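Local coordinates for prolyl 4-hydroxylase alpha subunit Fe(2+) 2OG dioxygenase domain-containing protein (Burkholderia ambifaria, PDB 3W20), which is a dioxygenase of N-substituted L-amino acids, with a double-stranded beta-helix fold that binds a metal ion and 2-oxoglutarate, at the interface of chains A and B. Sequence-based numbering; all coordinates share one arbitrary frame. Chains: chain A/B, Putative uncharacterized protein.

The interface of chains A and B. Residues chain A 91, 94-95; chain B 97, 127-128, 133.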
ATOM      1  N   SER A  91       0.860   7.628   3.987  1.00 16.13           N
ATOM      2  CA  SER A  91      -0.142   6.884   4.755  1.00 17.21           C
ATOM      3  C   SER A  91      -1.334   6.567   3.857  1.00 15.20           C
ATOM      4  O   SER A  91      -1.862   5.459   3.897  1.00 16.14           O
ATOM      5  CB  SER A  91      -0.609   7.579   6.053  1.00 19.88           C
ATOM      6  OG  SER A  91      -1.090   8.842   5.740  1.00 27.10           O
ATOM      7  N   ALA A  94      -0.496   3.700   1.623  1.00 16.12           N
ATOM      8  CA  ALA A  94      -0.584   2.396   2.296  1.00 14.55           C
ATOM      9  C   ALA A  94      -2.065   1.959   2.243  1.00 17.62           C
ATOM     10  O   ALA A  94      -2.318   0.779   2.004  1.00 18.15           O
ATOM     11  CB  ALA A  94      -0.199   2.532   3.795  1.00 16.45           C
ATOM     12  N   GLU A  95      -3.014   2.854   2.533  1.00 15.59           N
ATOM     13  CA  GLU A  95      -4.467   2.512   2.466  1.00 17.81           C
ATOM     14  C   GLU A  95      -4.884   2.099   1.079  1.00 18.90           C
ATOM     15  O   GLU A  95      -5.519   1.031   0.859  1.00 18.67           O
ATOM     16  CB  GLU A  95      -5.416   3.663   2.938  1.00 19.71           C
ATOM     17  CG  GLU A  95      -5.375   3.997   4.411  1.00 27.38           C
ATOM     18  CD  GLU A  95      -6.359   5.166   4.637  1.00 36.08           C
ATOM     19  OE1 GLU A  95      -7.582   5.014   4.347  1.00 41.63           O
ATOM     20  OE2 GLU A  95      -5.885   6.238   5.001  1.00 38.84           O
TER
ATOM     21  N   PHE B  97       2.859  -2.532   1.847  1.00 15.44           N
ATOM     22  CA  PHE B  97       1.487  -2.773   2.247  1.00 17.41           C
ATOM     23  C   PHE B  97       0.742  -3.671   1.331  1.00 18.22           C
ATOM     24  O   PHE B  97      -0.073  -4.496   1.754  1.00 16.72           O
ATOM     25  CB  PHE B  97       0.761  -1.426   2.494  1.00 15.66           C
ATOM     26  CG  PHE B  97       1.298  -0.718   3.702  1.00 15.78           C
ATOM     27  CD1 PHE B  97       0.923  -1.127   4.997  1.00 17.25           C
ATOM     28  CD2 PHE B  97       2.242   0.297   3.555  1.00 14.73           C
ATOM     29  CE1 PHE B  97       1.435  -0.531   6.130  1.00 16.06           C
ATOM     30  CE2 PHE B  97       2.739   0.906   4.710  1.00 14.22           C
ATOM     31  CZ  PHE B  97       2.335   0.511   5.980  1.00 14.93           C
ATOM     32  N   ILE B 127      -2.402   0.892   9.866  1.00 19.22           N
ATOM     33  CA  ILE B 127      -2.286   2.328   9.609  1.00 20.92           C
ATOM     34  C   ILE B 127      -3.523   2.692   8.784  1.00 24.02           C
ATOM     35  O   ILE B 127      -4.060   1.827   8.043  1.00 25.00           O
ATOM     36  CB  ILE B 127      -0.957   2.638   8.843  1.00 21.50           C
ATOM     37  CG1 ILE B 127      -0.723   4.185   8.756  1.00 23.26           C
ATOM     38  CG2 ILE B 127      -0.941   1.851   7.517  1.00 22.99           C
ATOM     39  CD1 ILE B 127       0.566   4.609   8.100  1.00 26.07           C
ATOM     40  N   GLY B 128      -3.958   3.963   8.880  1.00 26.93           N
ATOM     41  CA  GLY B 128      -5.005   4.498   7.993  1.00 30.80           C
ATOM     42  C   GLY B 128      -6.075   5.351   8.661  1.00 37.71           C
ATOM     43  O   GLY B 128      -6.783   4.859   9.532  1.00 46.81           O
ATOM     44  N   VAL B 133      -5.260  -0.729   7.265  1.00 21.00           N
ATOM     45  CA  VAL B 133      -4.570  -1.799   6.514  1.00 17.73           C
ATOM     46  C   VAL B 133      -3.420  -2.311   7.359  1.00 17.94           C
ATOM     47  O   VAL B 133      -2.882  -1.587   8.177  1.00 16.90           O
ATOM     48  CB  VAL B 133      -4.030  -1.361   5.092  1.00 19.50           C
ATOM     49  CG1 VAL B 133      -5.244  -0.964   4.203  1.00 17.98           C
ATOM     50  CG2 VAL B 133      -2.995  -0.246   5.105  1.00 19.06           C
TER
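A:Ala94 presses its methyl group onto a face of the B:Phe97 ring in the dimer interface of this double-stranded beta-helix (DSBH) dioxygenase, where helix 87-107 of chain A meets its own counterpart and the short strands 126-127 and 133-134 of chain B. The whole interface is two-fold symmetric, and A:Cys101, on the same helix, is reported to form an interchain disulfide, consistent with a genuine dimer. Packing is tight here: A:Ala94 CB stands 3.3 Å from B:Phe97 CD2, displaced from the ring centre toward the rim on the CD2/CE2 side, in a CH-pi contact. In B:Phe97, chi1 of -68° sets CG anti to the carbonyl carbon, toward chain A, and chi2 of -78° turns the ring so that a face meets the methyl. B:Ile127 CG2 meets the same methyl at 3.9 Å from a neighbouring side, so that it sits in the corner of the two groups. B:Val133 packs against the helix backbone, its CG2 3.3 Å from the carbonyl O of A:Ala94 while CG1 lies toward A:Glu95. At A:Ser91, nearer the N-terminal end of the helix, the fit is looser. The extended B:Ile127 chain (chi2 177°) carries its terminal CD1 to 3.8 Å from A:Ser91 CB, a contact with the methylene rather than the hydroxyl. On the other flank, after A:Ala94 in sequence, A:Glu95 lies alongside the backbone of B:Gly128, its CG 3.6 Å from the glycine CA, with carboxylate OE2 at a similar distance from that carbon.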